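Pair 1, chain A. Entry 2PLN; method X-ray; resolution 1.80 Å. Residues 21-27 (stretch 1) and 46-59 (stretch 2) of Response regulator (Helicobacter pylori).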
# COMPACT_ATOMS: atom_id res chain seq x y z
N VAL A 21 -6.75 -15.18 -6.05
CA VAL A 21 -6.15 -13.94 -6.61
C VAL A 21 -6.09 -14.03 -8.15
O VAL A 21 -5.69 -15.07 -8.68
CB VAL A 21 -4.71 -13.78 -6.07
CG1 VAL A 21 -4.00 -12.63 -6.81
CG2 VAL A 21 -4.71 -13.59 -4.51
N LEU A 22 -6.50 -12.96 -8.84
CA LEU A 22 -6.31 -12.87 -10.28
C LEU A 22 -5.07 -12.02 -10.61
O LEU A 22 -4.93 -10.90 -10.10
CB LEU A 22 -7.54 -12.25 -10.94
CG LEU A 22 -7.47 -12.06 -12.46
CD1 LEU A 22 -7.30 -13.42 -13.24
CD2 LEU A 22 -8.69 -11.26 -12.98
N LEU A 23 -4.20 -12.53 -11.46
CA LEU A 23 -2.98 -11.79 -11.82
C LEU A 23 -3.07 -11.52 -13.29
O LEU A 23 -3.07 -12.47 -14.09
CB LEU A 23 -1.70 -12.61 -11.53
CG LEU A 23 -1.44 -13.04 -10.08
CD1 LEU A 23 -0.31 -14.13 -9.93
CD2 LEU A 23 -1.17 -11.83 -9.16
N ILE A 24 -3.18 -10.25 -13.66
CA ILE A 24 -3.12 -9.87 -15.08
C ILE A 24 -1.70 -9.42 -15.38
O ILE A 24 -1.27 -8.37 -14.95
CB ILE A 24 -4.17 -8.82 -15.45
CG1 ILE A 24 -5.59 -9.37 -15.12
CG2 ILE A 24 -4.01 -8.39 -16.96
CD1 ILE A 24 -6.70 -8.33 -15.03
N GLU A 25 -0.97 -10.26 -16.11
CA GLU A 25 0.47 -10.12 -16.24
C GLU A 25 0.92 -10.79 -17.55
O GLU A 25 0.72 -12.00 -17.76
CB GLU A 25 1.16 -10.74 -15.03
CG GLU A 25 2.70 -10.75 -15.10
CD GLU A 25 3.29 -9.37 -15.41
OE1 GLU A 25 3.83 -9.20 -16.54
OE2 GLU A 25 3.23 -8.44 -14.55
N LYS A 26 1.49 -9.96 -18.43
CA LYS A 26 1.92 -10.33 -19.79
C LYS A 26 3.12 -11.27 -19.75
O LYS A 26 3.29 -12.12 -20.65
CB LYS A 26 2.32 -9.02 -20.50
CG LYS A 26 2.73 -9.10 -21.95
CD LYS A 26 3.28 -7.76 -22.39
CE LYS A 26 3.96 -7.84 -23.76
NZ LYS A 26 5.10 -8.81 -23.77
N ASN A 27 3.95 -11.14 -18.72
CA ASN A 27 5.16 -11.92 -18.58
C ASN A 27 4.88 -13.24 -17.88
O ASN A 27 4.71 -13.30 -16.67
CB ASN A 27 6.21 -11.06 -17.87
CG ASN A 27 7.53 -11.77 -17.65
OD1 ASN A 27 8.53 -11.13 -17.31
ND2 ASN A 27 7.56 -13.05 -17.82
N ASP A 46 -4.91 -17.31 -10.37
CA ASP A 46 -4.99 -17.49 -11.82
C ASP A 46 -4.19 -16.41 -12.50
O ASP A 46 -4.39 -15.23 -12.20
CB ASP A 46 -6.43 -17.36 -12.32
CG ASP A 46 -7.34 -18.44 -11.77
OD1 ASP A 46 -6.86 -19.56 -11.59
OD2 ASP A 46 -8.53 -18.23 -11.45
N VAL A 47 -3.33 -16.81 -13.43
CA VAL A 47 -2.58 -15.85 -14.24
C VAL A 47 -3.22 -15.75 -15.62
O VAL A 47 -3.54 -16.77 -16.24
CB VAL A 47 -1.08 -16.23 -14.40
CG1 VAL A 47 -0.34 -15.16 -15.18
CG2 VAL A 47 -0.42 -16.41 -13.04
N THR A 48 -3.42 -14.53 -16.08
CA THR A 48 -3.79 -14.29 -17.47
C THR A 48 -2.95 -13.18 -18.07
O THR A 48 -2.57 -12.24 -17.39
CB THR A 48 -5.32 -14.05 -17.63
OG1 THR A 48 -5.61 -13.83 -19.02
CG2 THR A 48 -5.79 -12.75 -16.94
N GLU A 49 -2.62 -13.31 -19.35
CA GLU A 49 -1.88 -12.29 -20.07
C GLU A 49 -2.79 -11.23 -20.69
O GLU A 49 -2.33 -10.23 -21.29
CB GLU A 49 -1.07 -12.99 -21.18
CG GLU A 49 -1.88 -14.04 -21.95
CD GLU A 49 -2.27 -15.28 -21.11
OE1 GLU A 49 -1.37 -15.93 -20.54
OE2 GLU A 49 -3.46 -15.62 -21.02
N SER A 50 -4.10 -11.46 -20.59
CA SER A 50 -5.06 -10.60 -21.26
C SER A 50 -5.96 -9.86 -20.27
O SER A 50 -6.62 -10.46 -19.42
CB SER A 50 -5.89 -11.43 -22.25
OG SER A 50 -7.15 -10.82 -22.53
N LEU A 51 -5.97 -8.54 -20.37
CA LEU A 51 -6.86 -7.75 -19.52
C LEU A 51 -8.35 -8.02 -19.81
O LEU A 51 -9.15 -8.09 -18.88
CB LEU A 51 -6.53 -6.26 -19.59
CG LEU A 51 -7.31 -5.37 -18.63
CD1 LEU A 51 -6.45 -4.19 -18.14
CD2 LEU A 51 -8.59 -4.91 -19.31
N GLU A 52 -8.72 -8.20 -21.09
CA GLU A 52 -10.12 -8.53 -21.45
C GLU A 52 -10.54 -9.91 -20.88
O GLU A 52 -11.65 -10.08 -20.35
CB GLU A 52 -10.36 -8.39 -22.96
CG GLU A 52 -9.81 -9.51 -23.82
CD GLU A 52 -9.34 -9.04 -25.20
OE1 GLU A 52 -10.21 -8.69 -26.05
OE2 GLU A 52 -8.09 -9.01 -25.42
N ASP A 53 -9.63 -10.87 -20.95
CA ASP A 53 -9.81 -12.16 -20.30
C ASP A 53 -10.02 -12.03 -18.79
O ASP A 53 -10.97 -12.60 -18.21
CB ASP A 53 -8.60 -13.04 -20.59
CG ASP A 53 -8.78 -14.46 -20.09
OD1 ASP A 53 -7.79 -15.03 -19.58
OD2 ASP A 53 -9.86 -15.10 -20.17
N GLY A 54 -9.11 -11.30 -18.14
CA GLY A 54 -9.21 -11.04 -16.70
C GLY A 54 -10.52 -10.40 -16.28
O GLY A 54 -11.16 -10.83 -15.32
N GLU A 55 -10.95 -9.37 -17.01
CA GLU A 55 -12.18 -8.71 -16.67
C GLU A 55 -13.37 -9.67 -16.74
O GLU A 55 -14.23 -9.67 -15.87
CB GLU A 55 -12.41 -7.54 -17.60
CG GLU A 55 -13.38 -6.55 -17.04
CD GLU A 55 -13.56 -5.33 -17.93
OE1 GLU A 55 -12.77 -5.09 -18.87
OE2 GLU A 55 -14.53 -4.62 -17.66
N TYR A 56 -13.39 -10.49 -17.79
CA TYR A 56 -14.40 -11.53 -17.96
C TYR A 56 -14.34 -12.56 -16.84
O TYR A 56 -15.37 -12.89 -16.27
CB TYR A 56 -14.27 -12.20 -19.33
CG TYR A 56 -15.12 -13.46 -19.44
CD1 TYR A 56 -16.49 -13.40 -19.75
CD2 TYR A 56 -14.57 -14.70 -19.19
CE1 TYR A 56 -17.26 -14.56 -19.83
CE2 TYR A 56 -15.33 -15.86 -19.25
CZ TYR A 56 -16.66 -15.79 -19.59
OH TYR A 56 -17.38 -16.97 -19.63
N LEU A 57 -13.15 -13.07 -16.55
CA LEU A 57 -13.00 -14.03 -15.42
C LEU A 57 -13.64 -13.54 -14.12
O LEU A 57 -14.25 -14.33 -13.40
CB LEU A 57 -11.54 -14.34 -15.19
CG LEU A 57 -10.89 -15.21 -16.28
CD1 LEU A 57 -9.38 -15.42 -15.97
CD2 LEU A 57 -11.61 -16.58 -16.39
N MSE A 58 -13.48 -12.25 -13.82
CA MSE A 58 -14.07 -11.67 -12.61
C MSE A 58 -15.60 -11.78 -12.55
O MSE A 58 -16.18 -11.77 -11.47
CB MSE A 58 -13.57 -10.24 -12.39
CG MSE A 58 -12.15 -10.27 -11.88
SE MSE A 58 -11.47 -8.53 -11.65
CE MSE A 58 -10.84 -8.30 -13.34
N ASP A 59 -16.23 -11.91 -13.71
CA ASP A 59 -17.67 -12.04 -13.79
C ASP A 59 -18.12 -13.46 -13.58
O ASP A 59 -19.25 -13.69 -13.24
CB ASP A 59 -18.16 -11.54 -15.14
CG ASP A 59 -18.23 -10.02 -15.19
OD1 ASP A 59 -18.28 -9.37 -14.12
OD2 ASP A 59 -18.22 -9.40 -16.26
O HOH W 1 1.17 -14.76 -18.64

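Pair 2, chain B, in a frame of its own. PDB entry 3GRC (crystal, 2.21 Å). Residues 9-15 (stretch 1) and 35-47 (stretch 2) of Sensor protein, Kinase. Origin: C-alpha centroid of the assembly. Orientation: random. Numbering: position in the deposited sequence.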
# COMPACT_ATOMS: atom_id res chain seq x y z
N ILE B 9 1.65 -8.85 2.48
CA ILE B 9 1.46 -7.43 2.18
C ILE B 9 2.56 -6.56 2.80
O ILE B 9 2.95 -6.78 3.93
CB ILE B 9 0.12 -6.92 2.73
CG1 ILE B 9 -1.03 -7.80 2.22
CG2 ILE B 9 -0.09 -5.46 2.34
CD1 ILE B 9 -1.15 -7.86 0.73
N LEU B 10 3.06 -5.59 2.05
CA LEU B 10 4.06 -4.69 2.61
C LEU B 10 3.35 -3.40 3.04
O LEU B 10 2.83 -2.66 2.21
CB LEU B 10 5.15 -4.36 1.59
CG LEU B 10 6.18 -3.31 2.03
CD1 LEU B 10 7.01 -3.81 3.21
CD2 LEU B 10 7.09 -2.98 0.86
N ILE B 11 3.33 -3.16 4.34
CA ILE B 11 2.70 -1.98 4.92
C ILE B 11 3.70 -0.83 5.08
O ILE B 11 4.65 -0.94 5.85
CB ILE B 11 2.15 -2.28 6.33
CG1 ILE B 11 1.17 -3.45 6.28
CG2 ILE B 11 1.51 -1.03 6.93
CD1 ILE B 11 0.75 -3.93 7.64
N CYS B 12 3.47 0.26 4.36
CA CYS B 12 4.34 1.42 4.47
C CYS B 12 3.50 2.48 5.15
O CYS B 12 2.61 3.09 4.52
CB CYS B 12 4.79 1.90 3.09
SG CYS B 12 5.82 3.38 3.07
N GLU B 13 3.77 2.70 6.43
CA GLU B 13 3.00 3.64 7.23
C GLU B 13 3.88 4.37 8.23
O GLU B 13 4.66 3.76 8.96
CB GLU B 13 1.87 2.89 7.95
CG GLU B 13 1.16 3.63 9.09
CD GLU B 13 0.39 4.86 8.64
OE1 GLU B 13 -0.52 4.74 7.81
OE2 GLU B 13 0.70 5.96 9.14
N ASP B 14 3.74 5.68 8.25
CA ASP B 14 4.50 6.52 9.15
C ASP B 14 4.09 6.40 10.63
O ASP B 14 4.93 6.48 11.52
CB ASP B 14 4.38 7.98 8.72
CG ASP B 14 5.12 8.93 9.65
OD1 ASP B 14 6.36 8.85 9.72
OD2 ASP B 14 4.46 9.75 10.31
N ASP B 15 2.80 6.19 10.88
CA ASP B 15 2.28 6.09 12.24
C ASP B 15 2.36 4.66 12.80
O ASP B 15 1.70 3.74 12.30
CB ASP B 15 0.83 6.59 12.26
CG ASP B 15 0.27 6.80 13.67
OD1 ASP B 15 0.45 5.91 14.54
OD2 ASP B 15 -0.37 7.85 13.91
N MSE B 35 5.82 -4.48 8.34
CA MSE B 35 5.63 -3.06 8.54
C MSE B 35 6.95 -2.30 8.33
O MSE B 35 7.99 -2.70 8.82
CB MSE B 35 5.12 -2.77 9.96
CG MSE B 35 3.93 -3.60 10.41
SE MSE B 35 3.56 -3.27 12.26
CE MSE B 35 4.84 -4.50 13.12
N VAL B 36 6.87 -1.20 7.59
CA VAL B 36 8.00 -0.30 7.37
C VAL B 36 7.43 1.10 7.53
O VAL B 36 6.24 1.31 7.34
CB VAL B 36 8.69 -0.48 5.97
CG1 VAL B 36 9.34 -1.86 5.92
CG2 VAL B 36 7.69 -0.30 4.82
N HIS B 37 8.28 2.07 7.86
CA HIS B 37 7.78 3.42 8.11
C HIS B 37 8.20 4.54 7.17
O HIS B 37 7.94 5.72 7.47
CB HIS B 37 8.11 3.80 9.55
CG HIS B 37 9.58 3.78 9.86
ND1 HIS B 37 10.44 4.79 9.49
CD2 HIS B 37 10.34 2.86 10.51
CE1 HIS B 37 11.66 4.50 9.88
NE2 HIS B 37 11.63 3.33 10.51
N SER B 38 8.83 4.21 6.04
CA SER B 38 9.25 5.25 5.10
C SER B 38 9.37 4.72 3.69
O SER B 38 9.45 3.51 3.46
CB SER B 38 10.59 5.85 5.53
OG SER B 38 11.67 5.00 5.16
N ALA B 39 9.39 5.65 2.73
CA ALA B 39 9.51 5.31 1.32
C ALA B 39 10.81 4.56 1.04
O ALA B 39 10.83 3.60 0.28
CB ALA B 39 9.44 6.58 0.47
N ALA B 40 11.89 5.01 1.68
CA ALA B 40 13.20 4.40 1.50
C ALA B 40 13.14 2.94 1.94
O ALA B 40 13.56 2.04 1.20
CB ALA B 40 14.25 5.16 2.31
N GLN B 41 12.62 2.71 3.15
CA GLN B 41 12.49 1.36 3.67
C GLN B 41 11.61 0.51 2.77
O GLN B 41 11.88 -0.67 2.57
CB GLN B 41 11.88 1.37 5.07
CG GLN B 41 12.79 1.85 6.15
CD GLN B 41 12.29 1.42 7.51
OE1 GLN B 41 11.08 1.42 7.75
NE2 GLN B 41 13.21 1.03 8.39
N ALA B 42 10.55 1.11 2.23
CA ALA B 42 9.66 0.37 1.36
C ALA B 42 10.40 -0.06 0.09
O ALA B 42 10.29 -1.20 -0.35
CB ALA B 42 8.45 1.22 1.02
N LEU B 43 11.17 0.86 -0.50
CA LEU B 43 11.92 0.54 -1.72
C LEU B 43 12.94 -0.59 -1.47
O LEU B 43 13.07 -1.51 -2.28
CB LEU B 43 12.63 1.79 -2.24
CG LEU B 43 11.65 2.80 -2.84
CD1 LEU B 43 12.33 4.12 -3.18
CD2 LEU B 43 11.03 2.18 -4.09
N GLU B 44 13.64 -0.53 -0.35
CA GLU B 44 14.61 -1.55 0.00
C GLU B 44 13.92 -2.90 0.22
O GLU B 44 14.25 -3.91 -0.42
CB GLU B 44 15.35 -1.16 1.29
CG GLU B 44 16.50 -2.09 1.66
CD GLU B 44 17.05 -1.84 3.06
OE1 GLU B 44 17.18 -0.67 3.49
OE2 GLU B 44 17.39 -2.84 3.74
N GLN B 45 12.94 -2.90 1.12
CA GLN B 45 12.22 -4.11 1.48
C GLN B 45 11.41 -4.81 0.40
O GLN B 45 11.35 -6.04 0.37
CB GLN B 45 11.30 -3.81 2.68
CG GLN B 45 10.69 -5.02 3.33
CD GLN B 45 11.72 -6.03 3.74
OE1 GLN B 45 12.76 -5.68 4.29
NE2 GLN B 45 11.45 -7.31 3.49
N VAL B 46 10.80 -4.05 -0.50
CA VAL B 46 9.96 -4.65 -1.53
C VAL B 46 10.74 -5.59 -2.45
O VAL B 46 10.17 -6.53 -3.01
CB VAL B 46 9.24 -3.57 -2.37
CG1 VAL B 46 10.22 -2.91 -3.32
CG2 VAL B 46 8.08 -4.20 -3.11
N ALA B 47 12.03 -5.35 -2.59
CA ALA B 47 12.88 -6.17 -3.43
C ALA B 47 13.41 -7.40 -2.68
O ALA B 47 13.72 -8.42 -3.31
CB ALA B 47 14.05 -5.34 -3.95

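The sharpest difference lies where the helix crosses the strand. Pair 1 has Gly A54 facing a large side chain, Ile A24. Pair 2 has Ala B42 facing a smaller one, Cys B12. In pair 1 the isoleucine fills the space a CB would need: an ideal CB on Gly A54 would sit 2.6 Å from Ile A24 CD1, a clash. In pair 2 the CB is present, and Cys B12 SG lies 4.0 Å from Ala B42 CB. Bulk on the strand is thus paired with no side chain on the helix, and a shorter strand residue with a methyl group.

The backbones are otherwise alike. Fourteen central residues superpose with an RMSD of 0.5 Å. In each pair a strand runs parallel to a second strand, and a helix then packs back across the first. The strand and helix axes run at 164° in both, so nearly antiparallel, and the axes come within 8.8 Å in pair 1 and 8.9 Å in pair 2.

The sheet bonds match. Thr A48 N donates to Leu A23 O at 2.9 Å, and Val B36 N donates to Ile B11 O at 2.8 Å. Glu A25 N donates to Thr A48 O at 2.8 Å, and Glu B13 N donates to Val B36 O at 3.0 Å.

Leu A22 and Leu B10 match, with CA atoms 0.2 Å apart after superposition. Both have chi1 t and chi2 p, and each loses 95 Å² to the other stretch. Their neighbours differ. Leu A22 CD2 is 3.7 Å from CE of the selenomethionine Met A58, and Leu A22 CD1 is 4.0 Å from Leu A57 CD1. Leu B10 CD2 is 3.9 Å from Val B46 CB, and Leu B10 CD1 is 3.9 Å from Gln B45 CG. Met A58 CE also comes to 4.5 Å from Ile A24 CD1.

Thr A48 matches Val B36. Val B36 CG2 packs 3.9 Å from Leu B10 CD1. Thr A48 has a methyl on the same side, with Thr A48 CG2 4.1 Å from Leu A22 CD1, and Thr A48 OG1 donates to Asp A53 OD1 at 2.6 Å. Gln B41, at the Asp A53 position, instead accepts from the backbone: His B37 N to Gln B41 OE1 is 2.9 Å.

The helix starts agree. Ser A50 OG accepts from Asp A53 N at 2.9 Å, and Ser B38 OG accepts from Gln B41 N at 3.2 Å. Both serines cap the helix.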